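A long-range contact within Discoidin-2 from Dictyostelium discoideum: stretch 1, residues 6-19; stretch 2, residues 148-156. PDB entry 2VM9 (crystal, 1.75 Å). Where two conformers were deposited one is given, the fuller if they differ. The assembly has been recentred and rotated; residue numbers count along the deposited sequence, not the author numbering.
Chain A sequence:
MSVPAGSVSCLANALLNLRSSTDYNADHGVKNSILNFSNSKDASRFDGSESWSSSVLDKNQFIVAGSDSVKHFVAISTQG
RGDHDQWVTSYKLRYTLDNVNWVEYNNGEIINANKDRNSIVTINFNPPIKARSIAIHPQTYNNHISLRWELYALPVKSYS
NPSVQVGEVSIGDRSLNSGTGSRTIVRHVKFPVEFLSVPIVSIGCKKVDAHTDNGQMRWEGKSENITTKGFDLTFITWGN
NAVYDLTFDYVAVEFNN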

ATOM      1  N   GLY A   6     -16.729  -7.005 -12.891  1.00 26.17           N
ATOM      2  CA  GLY A   6     -15.414  -6.292 -12.931  1.00 24.96           C
ATOM      3  C   GLY A   6     -15.305  -5.091 -12.003  1.00 23.56           C
ATOM      4  O   GLY A   6     -14.606  -4.113 -12.304  1.00 26.00           O
ATOM      5  N   SER A   7     -16.040  -5.109 -10.903  1.00 21.05           N
ATOM      6  CA  SER A   7     -15.711  -4.207  -9.808  1.00 17.54           C
ATOM      7  C   SER A   7     -15.399  -5.142  -8.654  1.00 15.19           C
ATOM      8  O   SER A   7     -15.698  -6.337  -8.720  1.00 15.72           O
ATOM      9  CB  SER A   7     -16.860  -3.234  -9.504  1.00 18.29           C
ATOM     10  OG  SER A   7     -18.009  -3.935  -9.079  1.00 21.15           O
ATOM     11  N   VAL A   8     -14.788  -4.616  -7.604  1.00 11.75           N
ATOM     12  CA  VAL A   8     -14.439  -5.428  -6.436  1.00  9.83           C
ATOM     13  C   VAL A   8     -15.493  -5.201  -5.350  1.00  8.41           C
ATOM     14  O   VAL A   8     -15.786  -4.058  -5.031  1.00  8.87           O
ATOM     15  CB  VAL A   8     -13.060  -4.974  -5.897  1.00  9.21           C
ATOM     16  CG1 VAL A   8     -12.748  -5.579  -4.507  1.00  9.06           C
ATOM     17  CG2 VAL A   8     -11.956  -5.291  -6.929  1.00 10.11           C
ATOM     18  N   SER A   9     -16.020  -6.286  -4.782  1.00  7.81           N
ATOM     19  CA  SER A   9     -16.911  -6.245  -3.624  0.70  7.11           C
ATOM     20  C   SER A   9     -16.010  -6.148  -2.389  1.00  7.31           C
ATOM     21  O   SER A   9     -15.421  -7.145  -1.978  1.00  7.46           O
ATOM     22  CB  SER A   9     -17.762  -7.532  -3.568  0.70  6.69           C
ATOM     23  OG  SER A   9     -18.576  -7.636  -4.734  0.70  5.85           O
ATOM     24  N   CYS A  10     -15.877  -4.948  -1.836  1.00  6.62           N
ATOM     25  CA  CYS A  10     -14.865  -4.689  -0.811  1.00  6.74           C
ATOM     26  C   CYS A  10     -15.078  -5.493   0.468  1.00  6.81           C
ATOM     27  O   CYS A  10     -14.137  -6.091   0.967  1.00  7.11           O
ATOM     28  CB  CYS A  10     -14.787  -3.213  -0.481  1.00  6.12           C
ATOM     29  SG  CYS A  10     -14.185  -2.255  -1.875  1.00  8.36           S
ATOM     30  N   LEU A  11     -16.298  -5.479   1.014  1.00  6.53           N
ATOM     31  CA  LEU A  11     -16.555  -6.195   2.266  1.00  7.42           C
ATOM     32  C   LEU A  11     -16.466  -7.708   2.054  1.00  7.34           C
ATOM     33  O   LEU A  11     -15.924  -8.414   2.903  1.00  7.29           O
ATOM     34  CB  LEU A  11     -17.924  -5.830   2.838  1.00  7.29           C
ATOM     35  CG  LEU A  11     -18.234  -4.367   3.167  1.00 11.70           C
ATOM     36  CD1 LEU A  11     -19.453  -4.374   4.131  1.00 11.87           C
ATOM     37  CD2 LEU A  11     -17.086  -3.520   3.676  1.00 13.96           C
ATOM     38  N   ALA A  12     -16.948  -8.197   0.907  1.00  6.94           N
ATOM     39  CA  ALA A  12     -16.933  -9.641   0.635  1.00  8.12           C
ATOM     40  C   ALA A  12     -15.491 -10.138   0.652  1.00  8.00           C
ATOM     41  O   ALA A  12     -15.219 -11.239   1.106  1.00  8.14           O
ATOM     42  CB  ALA A  12     -17.603  -9.989  -0.703  1.00  8.19           C
ATOM     43  N   ASN A  13     -14.585  -9.295   0.168  1.00  7.26           N
ATOM     44  CA  ASN A  13     -13.176  -9.652   0.075  1.00  6.95           C
ATOM     45  C   ASN A  13     -12.364  -9.260   1.304  1.00  7.77           C
ATOM     46  O   ASN A  13     -11.132  -9.425   1.317  1.00  7.38           O
ATOM     47  CB  ASN A  13     -12.591  -8.982  -1.159  1.00  7.86           C
ATOM     48  CG  ASN A  13     -12.887  -9.754  -2.415  1.00  8.34           C
ATOM     49  OD1 ASN A  13     -12.120 -10.649  -2.796  1.00  7.97           O
ATOM     50  ND2 ASN A  13     -14.011  -9.428  -3.078  1.00  8.01           N
ATOM     51  N   ALA A  14     -13.048  -8.762   2.335  1.00  7.42           N
ATOM     52  CA  ALA A  14     -12.413  -8.363   3.597  1.00  7.75           C
ATOM     53  C   ALA A  14     -11.320  -7.290   3.377  1.00  8.04           C
ATOM     54  O   ALA A  14     -10.226  -7.363   3.922  1.00  8.35           O
ATOM     55  CB  ALA A  14     -11.862  -9.608   4.366  1.00  7.99           C
ATOM     56  N   LEU A  15     -11.619  -6.310   2.531  1.00  7.24           N
ATOM     57  CA  LEU A  15     -10.630  -5.282   2.187  1.00  7.10           C
ATOM     58  C   LEU A  15     -10.714  -4.024   3.054  1.00  7.96           C
ATOM     59  O   LEU A  15      -9.804  -3.182   3.012  1.00  9.28           O
ATOM     60  CB  LEU A  15     -10.733  -4.898   0.709  1.00  6.57           C
ATOM     61  CG  LEU A  15     -10.388  -6.024  -0.284  1.00  7.65           C
ATOM     62  CD1 LEU A  15     -10.614  -5.580  -1.718  1.00  6.69           C
ATOM     63  CD2 LEU A  15      -8.929  -6.513  -0.084  1.00  8.16           C
ATOM     64  N   LEU A  16     -11.812  -3.857   3.787  1.00  6.79           N
ATOM     65  CA  LEU A  16     -12.020  -2.624   4.536  1.00  7.20           C
ATOM     66  C   LEU A  16     -12.273  -2.921   6.011  1.00  8.11           C
ATOM     67  O   LEU A  16     -12.919  -3.907   6.333  1.00 10.35           O
ATOM     68  CB  LEU A  16     -13.209  -1.836   3.963  1.00  7.77           C
ATOM     69  CG  LEU A  16     -13.029  -1.400   2.511  1.00  7.62           C
ATOM     70  CD1 LEU A  16     -14.332  -0.825   1.992  1.00  8.28           C
ATOM     71  CD2 LEU A  16     -11.872  -0.369   2.401  1.00 10.41           C
ATOM     72  N   ASN A  17     -11.729  -2.088   6.888  1.00  8.04           N
ATOM     73  CA  ASN A  17     -12.049  -2.125   8.309  1.00  7.86           C
ATOM     74  C   ASN A  17     -13.396  -1.388   8.457  1.00  7.82           C
ATOM     75  O   ASN A  17     -13.614  -0.370   7.782  1.00  7.33           O
ATOM     76  CB  ASN A  17     -11.014  -1.334   9.119  1.00  9.80           C
ATOM     77  CG  ASN A  17      -9.568  -1.849   8.959  1.00 14.07           C
ATOM     78  OD1 ASN A  17      -8.654  -1.116   8.481  1.00 20.10           O
ATOM     79  ND2 ASN A  17      -9.340  -3.083   9.398  1.00 11.48           N
ATOM     80  N   LEU A  18     -14.280  -1.893   9.315  1.00  6.51           N
ATOM     81  CA  LEU A  18     -15.572  -1.212   9.580  1.00  6.60           C
ATOM     82  C   LEU A  18     -15.631  -0.759  11.031  1.00  6.66           C
ATOM     83  O   LEU A  18     -15.186  -1.477  11.947  1.00  6.86           O
ATOM     84  CB  LEU A  18     -16.758  -2.153   9.307  1.00  6.86           C
ATOM     85  CG  LEU A  18     -16.994  -2.645   7.872  1.00 11.80           C
ATOM     86  CD1 LEU A  18     -18.381  -3.298   7.781  1.00 12.62           C
ATOM     87  CD2 LEU A  18     -16.881  -1.492   6.910  1.00 11.07           C
ATOM     88  N   ARG A  19     -16.206   0.413  11.242  1.00  5.90           N
ATOM     89  CA  ARG A  19     -16.431   0.921  12.586  1.00  6.53           C
ATOM     90  C   ARG A  19     -17.797   1.582  12.648  1.00  6.17           C
ATOM     91  O   ARG A  19     -18.026   2.611  12.002  1.00  7.20           O
ATOM     92  CB  ARG A  19     -15.375   1.965  12.936  1.00  6.76           C
ATOM     93  CG  ARG A  19     -15.570   2.507  14.367  1.00  8.38           C
ATOM     94  CD  ARG A  19     -14.448   3.457  14.750  1.00 11.78           C
ATOM     95  NE  ARG A  19     -14.530   4.743  14.053  1.00 11.38           N
ATOM     96  CZ  ARG A  19     -15.310   5.770  14.406  1.00 11.32           C
ATOM     97  NH1 ARG A  19     -16.144   5.668  15.427  1.00 10.48           N
ATOM     98  NH2 ARG A  19     -15.270   6.907  13.711  1.00 10.41           N
TER
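Stretch 2 148-156: RWELYALPV

Stretch 2 runs as an extended strand from Arg-148 to Ala-153, then leaves regular structure at Leu-154, and it lies antiparallel to the short strand Val-8 to Ser-9. The register follows from the CA atoms: Val-8 CA is 5.2 Å from Ala-153 CA, and Ser-9 CA is 4.9 Å from Tyr-152 CA. The first is a hydrogen-bonded pair, the second a non-hydrogen-bonded one. The contact buries 660 Å², both sides summed.

Three backbone hydrogen bonds fix this alignment. Val-8 N donates to Ala-153 O (2.8 Å, 172° at the hydrogen), Ala-153 N returns a bond to Val-8 O (3.0 Å, 157°), and Cys-10 N reaches Leu-151 O (2.9 Å, 167°) just beyond the paired residues. A CA-H...O contact from Tyr-152 CA to Val-8 O, 3.2 Å, accompanies them.

Beyond the strand, stretch 1 turns through helical backbone angles at Cys-10 to Ala-12, presenting successive amides to one carboxylate. Leu-11 N donates to Glu-150 OE2 (2.7 Å, 160°) and Ala-12 N to Glu-150 OE1 (2.9 Å, 146°). Glu-150 OE2 also accepts from its neighbour Leu-151 N at 2.8 Å. Cys-10 N lies 3.3 Å from Glu-150 OE2, but its angle is too poor for a hydrogen bond.

Ser-9 and Tyr-152 place their side chains on the same sheet face, with Ser-9 OG 3.3 Å from Tyr-152 CE1. One water bridges the hydroxyls, 3.1 Å from Ser-9 OG and 2.7 Å from Tyr-152 OH.

Val-8 and Ala-153 share the other face. Apolar packing brings Val-8 CG2 to 4.1 Å from Pro-155 CB, Cys-10 SG to 3.8 Å from Ala-153 CB, and Leu-16 CD1 to 3.8 Å from Leu-151 CD1. Trp-149 receives two leucines obliquely: Leu-11 CD1 is 3.8 Å from Trp-149 CD1, and Leu-18 CD2 is 3.9 Å from Trp-149 CZ2.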

ATOM      1  N   ARG A 148     -27.728  -3.857   5.749  1.00  4.18           N
ATOM      2  CA  ARG A 148     -26.631  -4.608   5.170  1.00  4.23           C
ATOM      3  C   ARG A 148     -26.191  -3.816   3.939  1.00  4.69           C
ATOM      4  O   ARG A 148     -26.969  -3.042   3.398  1.00  4.75           O
ATOM      5  CB  ARG A 148     -27.061  -6.022   4.775  1.00  3.69           C
ATOM      6  CG  ARG A 148     -27.361  -6.910   5.988  1.00  3.79           C
ATOM      7  CD  ARG A 148     -28.011  -8.246   5.544  1.00  5.30           C
ATOM      8  NE  ARG A 148     -29.398  -7.991   5.127  1.00  5.24           N
ATOM      9  CZ  ARG A 148     -30.180  -8.884   4.519  1.00  7.38           C
ATOM     10  NH1 ARG A 148     -29.716 -10.116   4.248  1.00  6.20           N
ATOM     11  NH2 ARG A 148     -31.418  -8.543   4.147  1.00  6.08           N
ATOM     12  N   TRP A 149     -24.932  -3.986   3.527  1.00  4.96           N
ATOM     13  CA  TRP A 149     -24.392  -3.152   2.465  1.00  4.86           C
ATOM     14  C   TRP A 149     -23.140  -3.751   1.859  1.00  6.16           C
ATOM     15  O   TRP A 149     -22.545  -4.694   2.413  1.00  5.78           O
ATOM     16  CB  TRP A 149     -24.102  -1.722   2.962  1.00  4.51           C
ATOM     17  CG  TRP A 149     -23.002  -1.607   3.983  1.00  5.53           C
ATOM     18  CD1 TRP A 149     -22.670  -2.503   4.984  1.00  5.11           C
ATOM     19  CD2 TRP A 149     -22.091  -0.516   4.106  1.00  7.25           C
ATOM     20  NE1 TRP A 149     -21.588  -2.011   5.711  1.00  6.01           N
ATOM     21  CE2 TRP A 149     -21.245  -0.785   5.208  1.00  6.37           C
ATOM     22  CE3 TRP A 149     -21.925   0.688   3.405  1.00  5.03           C
ATOM     23  CZ2 TRP A 149     -20.220   0.095   5.598  1.00  6.96           C
ATOM     24  CZ3 TRP A 149     -20.931   1.557   3.794  1.00  6.53           C
ATOM     25  CH2 TRP A 149     -20.091   1.260   4.895  1.00  6.46           C
ATOM     26  N   GLU A 150     -22.768  -3.189   0.713  1.00  5.75           N
ATOM     27  CA  GLU A 150     -21.516  -3.512   0.071  1.00  5.50           C
ATOM     28  C   GLU A 150     -21.026  -2.258  -0.633  1.00  5.97           C
ATOM     29  O   GLU A 150     -21.818  -1.381  -1.029  1.00  6.16           O
ATOM     30  CB  GLU A 150     -21.695  -4.674  -0.909  1.00  5.85           C
ATOM     31  CG  GLU A 150     -20.403  -5.117  -1.655  1.00  6.91           C
ATOM     32  CD  GLU A 150     -19.274  -5.516  -0.694  1.00  6.26           C
ATOM     33  OE1 GLU A 150     -19.023  -6.727  -0.554  1.00  8.13           O
ATOM     34  OE2 GLU A 150     -18.630  -4.620  -0.106  1.00  5.43           O
ATOM     35  N   LEU A 151     -19.707  -2.158  -0.739  1.00  5.23           N
ATOM     36  CA  LEU A 151     -19.063  -1.042  -1.412  1.00  5.68           C
ATOM     37  C   LEU A 151     -18.281  -1.636  -2.542  1.00  6.71           C
ATOM     38  O   LEU A 151     -17.519  -2.584  -2.316  1.00  6.65           O
ATOM     39  CB  LEU A 151     -18.094  -0.369  -0.432  1.00  5.81           C
ATOM     40  CG  LEU A 151     -18.756   0.530   0.617  1.00  6.78           C
ATOM     41  CD1 LEU A 151     -17.790   0.808   1.745  1.00  7.40           C
ATOM     42  CD2 LEU A 151     -19.282   1.857  -0.039  1.00  9.80           C
ATOM     43  N   TYR A 152     -18.442  -1.063  -3.743  1.00  7.20           N
ATOM     44  CA  TYR A 152     -17.807  -1.586  -4.968  1.00  6.88           C
ATOM     45  C   TYR A 152     -16.731  -0.613  -5.430  1.00  7.60           C
ATOM     46  O   TYR A 152     -16.975   0.590  -5.495  1.00  7.40           O
ATOM     47  CB  TYR A 152     -18.828  -1.808  -6.084  1.00  7.07           C
ATOM     48  CG  TYR A 152     -19.856  -2.805  -5.661  1.00  6.80           C
ATOM     49  CD1 TYR A 152     -19.627  -4.169  -5.835  1.00  7.40           C
ATOM     50  CD2 TYR A 152     -21.033  -2.382  -5.036  1.00  7.14           C
ATOM     51  CE1 TYR A 152     -20.532  -5.104  -5.413  1.00  7.99           C
ATOM     52  CE2 TYR A 152     -21.976  -3.319  -4.602  1.00  5.72           C
ATOM     53  CZ  TYR A 152     -21.724  -4.674  -4.818  1.00  6.40           C
ATOM     54  OH  TYR A 152     -22.587  -5.626  -4.406  1.00  7.17           O
ATOM     55  N   ALA A 153     -15.543  -1.144  -5.713  1.00  7.94           N
ATOM     56  CA  ALA A 153     -14.420  -0.286  -6.101  1.00  7.97           C
ATOM     57  C   ALA A 153     -13.789  -0.813  -7.388  1.00  7.92           C
ATOM     58  O   ALA A 153     -13.934  -1.988  -7.733  1.00  7.59           O
ATOM     59  CB  ALA A 153     -13.355  -0.241  -4.964  1.00  8.07           C
ATOM     60  N   LEU A 154     -13.077   0.056  -8.103  1.00  8.31           N
ATOM     61  CA  LEU A 154     -12.300  -0.436  -9.236  1.00  9.68           C
ATOM     62  C   LEU A 154     -11.242  -1.421  -8.759  1.00  9.87           C
ATOM     63  O   LEU A 154     -10.673  -1.234  -7.706  1.00 10.16           O
ATOM     64  CB  LEU A 154     -11.584   0.715  -9.936  1.00  9.25           C
ATOM     65  CG  LEU A 154     -12.494   1.738 -10.610  1.00  9.55           C
ATOM     66  CD1 LEU A 154     -11.633   2.856 -11.220  1.00 12.31           C
ATOM     67  CD2 LEU A 154     -13.352   1.029 -11.674  1.00  9.89           C
ATOM     68  N   PRO A 155     -10.949  -2.456  -9.554  1.00 11.37           N
ATOM     69  CA  PRO A 155      -9.820  -3.330  -9.199  1.00 12.13           C
ATOM     70  C   PRO A 155      -8.516  -2.564  -9.224  1.00 12.65           C
ATOM     71  O   PRO A 155      -8.407  -1.542  -9.937  1.00 12.09           O
ATOM     72  CB  PRO A 155      -9.776  -4.375 -10.336  1.00 12.55           C
ATOM     73  CG  PRO A 155     -10.993  -4.242 -11.051  1.00 13.60           C
ATOM     74  CD  PRO A 155     -11.633  -2.894 -10.778  1.00 11.96           C
ATOM     75  N   VAL A 156      -7.533  -3.066  -8.475  1.00 13.14           N
ATOM     76  CA  VAL A 156      -6.180  -2.508  -8.474  1.00 15.03           C
ATOM     77  C   VAL A 156      -5.552  -2.737  -9.847  1.00 15.33           C
ATOM     78  O   VAL A 156      -5.751  -3.772 -10.467  1.00 16.10           O
ATOM     79  CB  VAL A 156      -5.309  -3.085  -7.317  1.00 15.09           C
ATOM     80  CG1 VAL A 156      -3.938  -2.427  -7.290  1.00 17.28           C
ATOM     81  CG2 VAL A 156      -5.995  -2.833  -5.972  1.00 17.78           C
TER
HETATM   82  O   HOH W   1     -21.598  -8.138  -4.066  1.00 12.62           O